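Long-range contacts in 3-hydroxyadipyl-CoA dehydrogenase (Escherichia coli, PDB 3MOG), which catalyses the NAD+-dependent oxidation of (3S)-3-hydroxyadipyl-CoA to 3-oxoadipyl-CoA in the breakdown of phenylacetate: residues 5-10 against 30-35; 78-83 against 107-112; 317-322 against 338-343; 354-359 against 379-384. One frame throughout, in Å; residues are numbered along the deposited sequence.

The four contacts come one after another along the chain and form two pairs on opposite sides of the chain's centre. Interactions 1 and 2 lie in the N-terminal NAD-binding domain with centres 11 Å apart, and they touch where L82 and A81 of interaction 2 meet A9 and L32 of interaction 1. Interactions 3 and 4, centres 12 Å apart, share the six-stranded sheet of the reduced Rossmann-fold region, where strands 341-345 and 351-356 are direct neighbours. Between the pairs the centres stand 58 to 72 Å apart. Beta-alpha-beta architecture thus recurs in two separate places, in interaction 1 and in interactions 3 and 4.

Interaction 1: residues 5-10 against 30-35; sequences VQTVAV and QVLLYD
Strands 8-10 and 31-34 run parallel at 19°, joined by four backbone hydrogen bonds that use V8 and V10 on one side and alternate in direction. V8 N donates to Q30 O almost along the C=O axis; L32 N returns a bond to V8 O in the carbonyl plane. V10 N reaches L32 O from above the carbonyl plane, and Y34 N closes the ladder on V10 O with the straightest N-H of the set (2.9 Å, 173°).

V10 has the largest buried area of any residue here, and both its methyls take part. Its CB starts 4.0 Å from L33 CD1. CG1, anti to the backbone N (chi1 172°), runs alongside L33 and meets L33 CD1 at 3.8 Å. CG2, beside the backbone N, turns back along the strand and crosses V31 obliquely, meeting V31 CG1 at 4.0 Å. One branch therefore packs on each of two neighbours on this face. On the other face A9 CB sits 4.3 Å from L32 CB, and T7 CG2 touches L32 CD1 at 3.9 Å. At the exposed end a water accepts from Q30 N (2.9 Å) and binds Q6 O and Q6 NE2 weakly.

This is the first beta-alpha-beta unit of the NAD-binding Rossmann domain, and V10 also touches the glycine-rich GxGxxG-type turn, consistent with dinucleotide binding there. V10 and V31 lie under helix 15-26, L33 packs on helix 38-57, and L32 faces L82 and V76. Strand 8-11 pairs with strand 87-90 and strand 31-34 with strand 73-76, so both are interior strands of the sheet.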
loop_
_atom_site.group_PDB
_atom_site.type_symbol
_atom_site.label_atom_id
_atom_site.label_comp_id
_atom_site.label_asym_id
_atom_site.label_seq_id
_atom_site.Cartn_x
_atom_site.Cartn_y
_atom_site.Cartn_z
ATOM N N VAL C 5 -28.892 -10.639 34.574
ATOM C CA VAL C 5 -28.351 -9.285 34.655
ATOM C C VAL C 5 -29.378 -8.415 35.345
ATOM O O VAL C 5 -30.503 -8.253 34.864
ATOM C CB VAL C 5 -27.977 -8.694 33.268
ATOM C CG1 VAL C 5 -27.664 -7.199 33.370
ATOM C CG2 VAL C 5 -26.790 -9.431 32.677
ATOM N N GLN C 6 -28.982 -7.872 36.490
ATOM C CA GLN C 6 -29.835 -6.984 37.252
ATOM C C GLN C 6 -29.254 -5.570 37.222
ATOM O O GLN C 6 -29.723 -4.723 36.467
ATOM C CB GLN C 6 -29.988 -7.497 38.692
ATOM C CG GLN C 6 -31.316 -7.143 39.341
ATOM C CD GLN C 6 -32.498 -7.814 38.656
ATOM O OE1 GLN C 6 -32.676 -9.029 38.756
ATOM N NE2 GLN C 6 -33.311 -7.021 37.958
ATOM N N THR C 7 -28.222 -5.328 38.024
ATOM C CA THR C 7 -27.633 -4.003 38.134
ATOM C C THR C 7 -26.628 -3.781 37.014
ATOM O O THR C 7 -25.678 -4.553 36.852
ATOM C CB THR C 7 -26.975 -3.799 39.520
ATOM O OG1 THR C 7 -27.945 -4.063 40.532
ATOM C CG2 THR C 7 -26.461 -2.365 39.698
ATOM N N VAL C 8 -26.852 -2.717 36.249
ATOM C CA VAL C 8 -25.977 -2.345 35.149
ATOM C C VAL C 8 -25.175 -1.099 35.541
ATOM O O VAL C 8 -25.730 -0.146 36.075
ATOM C CB VAL C 8 -26.792 -2.063 33.854
ATOM C CG1 VAL C 8 -25.881 -1.640 32.704
ATOM C CG2 VAL C 8 -27.625 -3.293 33.469
ATOM N N ALA C 9 -23.869 -1.136 35.292
ATOM C CA ALA C 9 -23.015 0.025 35.460
ATOM C C ALA C 9 -22.668 0.585 34.100
ATOM O O ALA C 9 -22.275 -0.150 33.203
ATOM C CB ALA C 9 -21.744 -0.348 36.204
ATOM N N VAL C 10 -22.819 1.892 33.957
ATOM C CA VAL C 10 -22.458 2.593 32.749
ATOM C C VAL C 10 -21.326 3.566 33.121
ATOM O O VAL C 10 -21.472 4.383 34.046
ATOM C CB VAL C 10 -23.669 3.362 32.168
ATOM C CG1 VAL C 10 -23.237 4.243 31.017
ATOM C CG2 VAL C 10 -24.777 2.410 31.723
ATOM N N GLN C 30 -31.530 -1.253 37.673
ATOM C CA GLN C 30 -30.808 -0.316 38.509
ATOM C C GLN C 30 -29.513 0.041 37.767
ATOM O O GLN C 30 -28.749 -0.847 37.376
ATOM C CB GLN C 30 -30.537 -0.955 39.880
ATOM C CG GLN C 30 -29.732 -0.101 40.848
ATOM C CD GLN C 30 -30.352 -0.067 42.235
ATOM O OE1 GLN C 30 -29.695 -0.381 43.234
ATOM N NE2 GLN C 30 -31.630 0.326 42.303
ATOM N N VAL C 31 -29.302 1.335 37.532
ATOM C CA VAL C 31 -28.137 1.794 36.782
ATOM C C VAL C 31 -27.184 2.629 37.629
ATOM O O VAL C 31 -27.547 3.692 38.129
ATOM C CB VAL C 31 -28.523 2.572 35.497
ATOM C CG1 VAL C 31 -27.270 3.092 34.768
ATOM C CG2 VAL C 31 -29.343 1.687 34.573
ATOM N N LEU C 32 -25.959 2.131 37.778
ATOM C CA LEU C 32 -24.891 2.895 38.401
ATOM C C LEU C 32 -24.177 3.688 37.321
ATOM O O LEU C 32 -23.435 3.123 36.522
ATOM C CB LEU C 32 -23.917 1.959 39.120
ATOM C CG LEU C 32 -24.510 1.073 40.229
ATOM C CD1 LEU C 32 -23.520 0.019 40.677
ATOM C CD2 LEU C 32 -24.982 1.881 41.421
ATOM N N LEU C 33 -24.426 4.989 37.275
ATOM C CA LEU C 33 -23.777 5.854 36.301
ATOM C C LEU C 33 -22.498 6.467 36.901
ATOM O O LEU C 33 -22.567 7.332 37.770
ATOM C CB LEU C 33 -24.744 6.942 35.820
ATOM C CG LEU C 33 -24.331 7.890 34.677
ATOM C CD1 LEU C 33 -24.036 7.151 33.358
ATOM C CD2 LEU C 33 -25.435 8.903 34.457
ATOM N N TYR C 34 -21.343 6.004 36.434
ATOM C CA TYR C 34 -20.052 6.361 37.011
ATOM C C TYR C 34 -19.271 7.377 36.192
ATOM O O TYR C 34 -19.090 7.212 34.986
ATOM C CB TYR C 34 -19.184 5.108 37.218
ATOM C CG TYR C 34 -17.738 5.403 37.596
ATOM C CD1 TYR C 34 -16.706 5.278 36.660
ATOM C CD2 TYR C 34 -17.401 5.818 38.889
ATOM C CE1 TYR C 34 -15.386 5.551 36.997
ATOM C CE2 TYR C 34 -16.069 6.094 39.237
ATOM C CZ TYR C 34 -15.076 5.957 38.286
ATOM O OH TYR C 34 -13.770 6.232 38.618
ATOM N N ASP C 35 -18.805 8.416 36.882
ATOM C CA ASP C 35 -17.825 9.375 36.384
ATOM C C ASP C 35 -17.148 9.977 37.616
ATOM O O ASP C 35 -17.757 10.017 38.694
ATOM C CB ASP C 35 -18.505 10.476 35.569
ATOM C CG ASP C 35 -17.537 11.235 34.675
ATOM O OD1 ASP C 35 -16.303 11.103 34.840
ATOM O OD2 ASP C 35 -18.018 11.972 33.793
HETATM O O HOH W 1 -31.778 -3.979 38.486
#

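Interaction 2: residues 78-83 against 107-112; sequences DIHALA and AEVCPP
V109, in the last turn of helix 96-109, points its side chain into the short 3-10 segment 79-83 and gives more of the buried surface than any other residue. CG1, anti to the backbone N (chi1 164°), is directed at the backbone: I79 O lies 3.3 Å away, and A83 N and A83 CB also border the methyl. CG2 takes the other side and lies over one face of the H80 ring, 4.0 Å from H80 ND1, the two side chains crossing at about a right angle. A83 CB in turn rests 3.4 Å from V109 O. Just past the helix, P111 CD approaches A83 O at 3.4 Å.

Behind this first shell, the 3-10 turn is held by its own bonds, A81 N to D78 O, L82 N to I79 O and A83 N to H80 O. D78 OD1 lies in plane at the edge of the H80 ring. I79 and L82 reach inward to Y34 of strand 31-34 and also touch Q105 and L106 of helix 96-109, fixing the turn between sheet and helix.

No clear hydrogen bond joins the two segments. The turn leans on the helix end through methyl, ring and carbonyl surfaces, so the fit rests largely on shape and van der Waals contact.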
loop_
_atom_site.group_PDB
_atom_site.type_symbol
_atom_site.label_atom_id
_atom_site.label_comp_id
_atom_site.label_asym_id
_atom_site.label_seq_id
_atom_site.Cartn_x
_atom_site.Cartn_y
_atom_site.Cartn_z
ATOM N N ASP C 78 -17.500 6.715 43.204
ATOM C CA ASP C 78 -16.605 5.684 43.719
ATOM C C ASP C 78 -16.693 4.419 42.847
ATOM O O ASP C 78 -17.755 3.790 42.746
ATOM C CB ASP C 78 -16.951 5.387 45.186
ATOM C CG ASP C 78 -16.045 4.332 45.814
ATOM O OD1 ASP C 78 -14.835 4.292 45.498
ATOM O OD2 ASP C 78 -16.551 3.542 46.640
ATOM N N ILE C 79 -15.568 4.057 42.226
ATOM C CA ILE C 79 -15.473 2.883 41.333
ATOM C C ILE C 79 -15.825 1.575 42.034
ATOM O O ILE C 79 -16.243 0.612 41.386
ATOM C CB ILE C 79 -14.052 2.700 40.718
ATOM C CG1 ILE C 79 -13.124 3.883 41.053
ATOM C CG2 ILE C 79 -14.147 2.405 39.217
ATOM C CD1 ILE C 79 -12.283 3.692 42.342
ATOM N N HIS C 80 -15.652 1.562 43.356
ATOM C CA HIS C 80 -15.927 0.391 44.180
ATOM C C HIS C 80 -17.405 0.080 44.301
ATOM O O HIS C 80 -17.770 -1.063 44.557
ATOM C CB HIS C 80 -15.299 0.542 45.565
ATOM C CG HIS C 80 -13.810 0.419 45.561
ATOM N ND1 HIS C 80 -13.166 -0.798 45.624
ATOM C CD2 HIS C 80 -12.837 1.359 45.491
ATOM C CE1 HIS C 80 -11.859 -0.602 45.592
ATOM N NE2 HIS C 80 -11.632 0.698 45.516
ATOM N N ALA C 81 -18.248 1.092 44.101
ATOM C CA ALA C 81 -19.700 0.903 44.091
ATOM C C ALA C 81 -20.149 0.001 42.940
ATOM O O ALA C 81 -21.186 -0.657 43.036
ATOM C CB ALA C 81 -20.423 2.242 44.038
ATOM N N LEU C 82 -19.349 -0.064 41.875
ATOM C CA LEU C 82 -19.650 -0.952 40.746
ATOM C C LEU C 82 -19.383 -2.447 41.020
ATOM O O LEU C 82 -19.488 -3.273 40.103
ATOM C CB LEU C 82 -18.911 -0.513 39.469
ATOM C CG LEU C 82 -18.787 0.947 39.025
ATOM C CD1 LEU C 82 -18.198 0.974 37.618
ATOM C CD2 LEU C 82 -20.104 1.694 39.052
ATOM N N ALA C 83 -19.053 -2.798 42.267
ATOM C CA ALA C 83 -18.872 -4.210 42.647
ATOM C C ALA C 83 -20.184 -5.003 42.604
ATOM O O ALA C 83 -20.176 -6.221 42.427
ATOM C CB ALA C 83 -18.236 -4.327 44.018
ATOM N N ALA C 107 -11.469 -5.325 36.910
ATOM C CA ALA C 107 -11.192 -6.745 37.136
ATOM C C ALA C 107 -11.085 -7.100 38.629
ATOM O O ALA C 107 -11.560 -8.159 39.045
ATOM C CB ALA C 107 -9.950 -7.186 36.376
ATOM N N GLU C 108 -10.488 -6.207 39.423
ATOM C CA GLU C 108 -10.401 -6.397 40.889
ATOM C C GLU C 108 -11.649 -5.988 41.661
ATOM O O GLU C 108 -12.061 -6.700 42.575
ATOM C CB GLU C 108 -9.161 -5.735 41.507
ATOM C CG GLU C 108 -8.397 -4.787 40.610
ATOM C CD GLU C 108 -6.925 -5.147 40.566
ATOM O OE1 GLU C 108 -6.623 -6.354 40.422
ATOM O OE2 GLU C 108 -6.074 -4.238 40.676
ATOM N N VAL C 109 -12.228 -4.845 41.287
ATOM C CA VAL C 109 -13.469 -4.320 41.879
ATOM C C VAL C 109 -14.650 -5.304 41.777
ATOM O O VAL C 109 -15.294 -5.598 42.776
ATOM C CB VAL C 109 -13.839 -2.929 41.260
ATOM C CG1 VAL C 109 -15.284 -2.540 41.556
ATOM C CG2 VAL C 109 -12.883 -1.845 41.750
ATOM N N CYS C 110 -14.889 -5.834 40.578
ATOM C CA CYS C 110 -16.058 -6.677 40.288
ATOM C C CYS C 110 -15.763 -8.172 40.437
ATOM O O CYS C 110 -14.606 -8.581 40.315
ATOM C CB CYS C 110 -16.535 -6.420 38.851
ATOM S SG CYS C 110 -16.671 -4.693 38.412
ATOM N N PRO C 111 -16.811 -8.994 40.687
ATOM C CA PRO C 111 -16.667 -10.455 40.572
ATOM C C PRO C 111 -16.221 -10.905 39.167
ATOM O O PRO C 111 -16.481 -10.206 38.186
ATOM C CB PRO C 111 -18.082 -10.985 40.878
ATOM C CG PRO C 111 -18.977 -9.786 40.954
ATOM C CD PRO C 111 -18.107 -8.628 41.292
ATOM N N PRO C 112 -15.547 -12.063 39.071
ATOM C CA PRO C 112 -15.110 -12.577 37.767
ATOM C C PRO C 112 -16.236 -13.108 36.850
ATOM O O PRO C 112 -15.953 -13.543 35.731
ATOM C CB PRO C 112 -14.141 -13.708 38.146
ATOM C CG PRO C 112 -13.718 -13.397 39.561
ATOM C CD PRO C 112 -14.948 -12.825 40.182
#

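Interaction 3: residues 317-322 against 338-343; sequences IDDVLL and ARPVVV
A parallel strand pair of the beta-alpha-beta unit formed by strand 320-324, helix 330-337 and strand 341-345 makes this contact. L321 N donates to P340 O (3.1 Å) and V342 N to L321 O (2.9 Å), both in the carbonyl plane, so L321 uses both its backbone polar groups across the pair. L322 CD1 crosses obliquely over V342 to reach its CG1 at 3.8 Å, and V320 CG1 meets V342 CG2 on the same face.

R339, bent at chi3 (71°), folds back over the type II' turn at 317-320. D319 O sits 3.2 Å above one face of the guanidinium, while L321 CG lies in plane at its edge, 3.5 Å from R339 NE. The D319 carboxylate is not in contact with this group; R339 NH2 has a long, weak ion pair with E316. An alanine here removes the guanidinium over D319 O and beside L321, and would probably leave this end of the strand pair less firmly packed.

The face of V320 and V342 is closed by helix 362-373, through A364 and A368; that of L321 and V341 by helix 330-337, through L337 and A334. Strand 341-345 continues the sheet to strand 351-356.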
loop_
_atom_site.group_PDB
_atom_site.type_symbol
_atom_site.label_atom_id
_atom_site.label_comp_id
_atom_site.label_asym_id
_atom_site.label_seq_id
_atom_site.Cartn_x
_atom_site.Cartn_y
_atom_site.Cartn_z
ATOM N N ILE C 317 -33.768 3.252 -29.322
ATOM C CA ILE C 317 -34.650 4.384 -29.581
ATOM C C ILE C 317 -34.166 4.989 -30.895
ATOM O O ILE C 317 -33.135 5.661 -30.922
ATOM C CB ILE C 317 -34.560 5.410 -28.425
ATOM C CG1 ILE C 317 -34.844 4.728 -27.079
ATOM C CG2 ILE C 317 -35.524 6.541 -28.628
ATOM C CD1 ILE C 317 -34.460 5.534 -25.871
ATOM N N ASP C 318 -34.914 4.724 -31.970
ATOM C CA ASP C 318 -34.484 4.964 -33.356
ATOM C C ASP C 318 -33.103 4.346 -33.628
ATOM O O ASP C 318 -33.003 3.133 -33.791
ATOM C CB ASP C 318 -34.577 6.454 -33.745
ATOM C CG ASP C 318 -36.027 6.955 -33.834
ATOM O OD1 ASP C 318 -36.941 6.143 -34.083
ATOM O OD2 ASP C 318 -36.258 8.168 -33.657
ATOM N N ASP C 319 -32.054 5.165 -33.659
ATOM C CA ASP C 319 -30.681 4.651 -33.800
ATOM C C ASP C 319 -29.859 4.719 -32.494
ATOM O O ASP C 319 -28.751 4.172 -32.431
ATOM C CB ASP C 319 -29.938 5.362 -34.940
ATOM C CG ASP C 319 -29.915 6.874 -34.777
ATOM O OD1 ASP C 319 -30.830 7.431 -34.127
ATOM O OD2 ASP C 319 -28.977 7.507 -35.309
ATOM N N VAL C 320 -30.409 5.382 -31.474
ATOM C CA VAL C 320 -29.765 5.532 -30.164
ATOM C C VAL C 320 -29.924 4.284 -29.307
ATOM O O VAL C 320 -31.042 3.820 -29.079
ATOM C CB VAL C 320 -30.379 6.689 -29.353
ATOM C CG1 VAL C 320 -29.483 7.066 -28.166
ATOM C CG2 VAL C 320 -30.639 7.876 -30.243
ATOM N N LEU C 321 -28.806 3.753 -28.824
ATOM C CA LEU C 321 -28.858 2.751 -27.770
ATOM C C LEU C 321 -28.827 3.450 -26.422
ATOM O O LEU C 321 -27.890 4.191 -26.115
ATOM C CB LEU C 321 -27.714 1.743 -27.884
ATOM C CG LEU C 321 -27.683 0.803 -29.100
ATOM C CD1 LEU C 321 -26.622 -0.264 -28.917
ATOM C CD2 LEU C 321 -29.021 0.133 -29.359
ATOM N N LEU C 322 -29.883 3.242 -25.648
ATOM C CA LEU C 322 -29.932 3.646 -24.257
ATOM C C LEU C 322 -29.589 2.410 -23.434
ATOM O O LEU C 322 -30.356 1.434 -23.407
ATOM C CB LEU C 322 -31.318 4.171 -23.886
ATOM C CG LEU C 322 -31.506 4.574 -22.425
ATOM C CD1 LEU C 322 -30.685 5.810 -22.114
ATOM C CD2 LEU C 322 -32.973 4.796 -22.079
ATOM N N ALA C 338 -20.681 2.002 -33.604
ATOM C CA ALA C 338 -20.896 3.012 -34.667
ATOM C C ALA C 338 -22.289 3.675 -34.660
ATOM O O ALA C 338 -22.844 3.990 -35.718
ATOM C CB ALA C 338 -20.578 2.419 -36.053
ATOM N N ARG C 339 -22.847 3.853 -33.462
ATOM C CA ARG C 339 -24.194 4.372 -33.249
ATOM C C ARG C 339 -24.050 5.344 -32.088
ATOM O O ARG C 339 -23.098 5.220 -31.324
ATOM C CB ARG C 339 -25.135 3.248 -32.800
ATOM C CG ARG C 339 -25.342 2.132 -33.789
ATOM C CD ARG C 339 -25.783 0.848 -33.098
ATOM N NE ARG C 339 -27.151 0.926 -32.579
ATOM C CZ ARG C 339 -28.254 0.783 -33.314
ATOM N NH1 ARG C 339 -28.179 0.566 -34.628
ATOM N NH2 ARG C 339 -29.441 0.870 -32.732
ATOM N N PRO C 340 -24.994 6.295 -31.931
ATOM C CA PRO C 340 -25.004 7.099 -30.723
ATOM C C PRO C 340 -25.455 6.268 -29.532
ATOM O O PRO C 340 -26.250 5.337 -29.705
ATOM C CB PRO C 340 -26.064 8.172 -31.012
ATOM C CG PRO C 340 -26.305 8.113 -32.464
ATOM C CD PRO C 340 -26.071 6.702 -32.850
ATOM N N VAL C 341 -24.947 6.607 -28.341
ATOM C CA VAL C 341 -25.236 5.872 -27.112
ATOM C C VAL C 341 -25.441 6.825 -25.937
ATOM O O VAL C 341 -24.646 7.747 -25.714
ATOM C CB VAL C 341 -24.122 4.826 -26.773
ATOM C CG1 VAL C 341 -24.383 4.151 -25.437
ATOM C CG2 VAL C 341 -24.020 3.759 -27.836
ATOM N N VAL C 342 -26.531 6.615 -25.201
ATOM C CA VAL C 342 -26.698 7.234 -23.898
ATOM C C VAL C 342 -26.593 6.134 -22.823
ATOM O O VAL C 342 -27.280 5.109 -22.893
ATOM C CB VAL C 342 -28.027 8.030 -23.795
ATOM C CG1 VAL C 342 -28.183 8.673 -22.405
ATOM C CG2 VAL C 342 -28.091 9.095 -24.869
ATOM N N VAL C 343 -25.701 6.335 -21.856
ATOM C CA VAL C 343 -25.584 5.423 -20.720
ATOM C C VAL C 343 -26.486 5.905 -19.565
ATOM O O VAL C 343 -26.468 7.077 -19.216
ATOM C CB VAL C 343 -24.104 5.250 -20.281
ATOM C CG1 VAL C 343 -23.995 4.762 -18.848
ATOM C CG2 VAL C 343 -23.388 4.275 -21.220
#

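Interaction 4: residues 354-359 against 379-384; sequences IAAAAV and VLQIAD
Packing is tight around I354 and A355, where strands 354-356 and 379-381 diverge at 50° after a single parallel bridge. I354 is gripped through both backbone polar groups: its N donates to L380 O (3.0 Å), and its O receives I382 N along an almost straight line (3.0 Å, 176°), nearly on the C=O axis. Its side chain takes the crowded position, with CG1 between the backbone N and the carbonyl carbon (chi1 72°), and crosses V379 obliquely. V379 CG1 consequently touches I354 CG1 and I354 CD1, each at 3.8 Å, and also I354 CG2. An alanine here takes away CG1, CG2 and CD1, all the atoms V379 CG1 meets across the pair, and would probably loosen the packing under helix 362-373. A355 CB, buried, lies under the turning chain, 3.6 Å from A383 O.

On the looser side water fills in for direct bonds. One water accepts from A356 N and from Q381 NE2 (3.0 Å) and donates to I382 O, joining the separating strands. Q381, anti at chi1 and extended beyond CG, is exposed. A second water donates to D384 OD2 and is held weakly by A358 N.

The D384 carboxylate accepts from A330 N and Q331 N at the start of helix 330-337, tying the loop to that helix. Helix 362-373 covers I354 and V379 through L372, completing the beta-alpha-beta unit, and strand 351-356 pairs on its other edge with strand 341-345.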
loop_
_atom_site.group_PDB
_atom_site.type_symbol
_atom_site.label_atom_id
_atom_site.label_comp_id
_atom_site.label_asym_id
_atom_site.label_seq_id
_atom_site.Cartn_x
_atom_site.Cartn_y
_atom_site.Cartn_z
ATOM N N ILE C 354 -27.669 10.170 -16.437
ATOM C CA ILE C 354 -27.344 9.747 -17.802
ATOM C C ILE C 354 -26.056 10.406 -18.278
ATOM O O ILE C 354 -25.639 11.428 -17.742
ATOM C CB ILE C 354 -28.483 10.066 -18.844
ATOM C CG1 ILE C 354 -28.576 11.573 -19.125
ATOM C CG2 ILE C 354 -29.842 9.485 -18.407
ATOM C CD1 ILE C 354 -29.155 11.908 -20.479
ATOM N N ALA C 355 -25.411 9.792 -19.261
ATOM C CA ALA C 355 -24.262 10.407 -19.903
ATOM C C ALA C 355 -24.349 10.084 -21.360
ATOM O O ALA C 355 -24.650 8.943 -21.733
ATOM C CB ALA C 355 -22.940 9.892 -19.315
ATOM N N ALA C 356 -24.125 11.108 -22.176
ATOM C CA ALA C 356 -24.109 10.967 -23.624
ATOM C C ALA C 356 -22.672 10.788 -24.058
ATOM O O ALA C 356 -21.776 11.416 -23.495
ATOM C CB ALA C 356 -24.672 12.208 -24.265
ATOM N N ALA C 357 -22.444 9.929 -25.045
ATOM C CA ALA C 357 -21.142 9.885 -25.692
ATOM C C ALA C 357 -20.894 11.239 -26.359
ATOM O O ALA C 357 -21.799 11.806 -26.976
ATOM C CB ALA C 357 -21.102 8.776 -26.700
ATOM N N ALA C 358 -19.685 11.765 -26.197
ATOM C CA ALA C 358 -19.252 13.015 -26.854
ATOM C C ALA C 358 -19.599 13.054 -28.339
ATOM O O ALA C 358 -19.974 14.102 -28.859
ATOM C CB ALA C 358 -17.744 13.215 -26.671
ATOM N N VAL C 359 -19.485 11.888 -28.986
ATOM C CA VAL C 359 -19.775 11.673 -30.408
ATOM C C VAL C 359 -21.279 11.715 -30.782
ATOM O O VAL C 359 -21.619 11.720 -31.972
ATOM C CB VAL C 359 -19.097 10.343 -30.901
ATOM C CG1 VAL C 359 -19.998 9.130 -30.695
ATOM C CG2 VAL C 359 -18.652 10.439 -32.350
ATOM N N VAL C 379 -34.408 13.367 -15.185
ATOM C CA VAL C 379 -33.139 13.090 -15.856
ATOM C C VAL C 379 -32.066 14.110 -15.481
ATOM O O VAL C 379 -32.198 15.291 -15.802
ATOM C CB VAL C 379 -33.312 13.100 -17.393
ATOM C CG1 VAL C 379 -32.014 12.712 -18.089
ATOM C CG2 VAL C 379 -34.426 12.171 -17.807
ATOM N N LEU C 380 -31.006 13.649 -14.807
ATOM C CA LEU C 380 -29.830 14.491 -14.516
ATOM C C LEU C 380 -28.660 14.078 -15.384
ATOM O O LEU C 380 -28.343 12.896 -15.468
ATOM C CB LEU C 380 -29.424 14.380 -13.050
ATOM C CG LEU C 380 -30.385 14.892 -11.985
ATOM C CD1 LEU C 380 -29.940 14.422 -10.633
ATOM C CD2 LEU C 380 -30.464 16.410 -12.003
ATOM N N GLN C 381 -28.015 15.043 -16.033
ATOM C CA GLN C 381 -26.905 14.729 -16.926
ATOM C C GLN C 381 -25.550 14.957 -16.263
ATOM O O GLN C 381 -25.295 16.040 -15.720
ATOM C CB GLN C 381 -27.004 15.525 -18.230
ATOM C CG GLN C 381 -26.127 14.962 -19.329
ATOM C CD GLN C 381 -26.372 15.593 -20.694
ATOM O OE1 GLN C 381 -27.291 16.401 -20.880
ATOM N NE2 GLN C 381 -25.549 15.208 -21.665
ATOM N N ILE C 382 -24.685 13.938 -16.312
ATOM C CA ILE C 382 -23.357 14.011 -15.682
ATOM C C ILE C 382 -22.252 13.636 -16.671
ATOM O O ILE C 382 -22.542 13.354 -17.829
ATOM C CB ILE C 382 -23.286 13.125 -14.411
ATOM C CG1 ILE C 382 -23.439 11.643 -14.755
ATOM C CG2 ILE C 382 -24.371 13.533 -13.396
ATOM C CD1 ILE C 382 -23.306 10.697 -13.531
ATOM N N ALA C 383 -20.994 13.619 -16.227
ATOM C CA ALA C 383 -19.907 13.191 -17.108
ATOM C C ALA C 383 -19.982 11.683 -17.429
ATOM O O ALA C 383 -20.644 10.923 -16.723
ATOM C CB ALA C 383 -18.554 13.567 -16.527
ATOM N N ASP C 384 -19.334 11.285 -18.520
ATOM C CA ASP C 384 -19.292 9.907 -18.997
ATOM C C ASP C 384 -18.300 9.096 -18.140
ATOM O O ASP C 384 -17.173 8.806 -18.541
ATOM C CB ASP C 384 -18.925 9.898 -20.492
ATOM C CG ASP C 384 -19.230 8.570 -21.175
ATOM O OD1 ASP C 384 -19.878 7.688 -20.576
ATOM O OD2 ASP C 384 -18.812 8.408 -22.336
HETATM O O HOH W 2 -23.311 13.610 -20.516
HETATM O O HOH W 3 -17.769 10.759 -23.668
#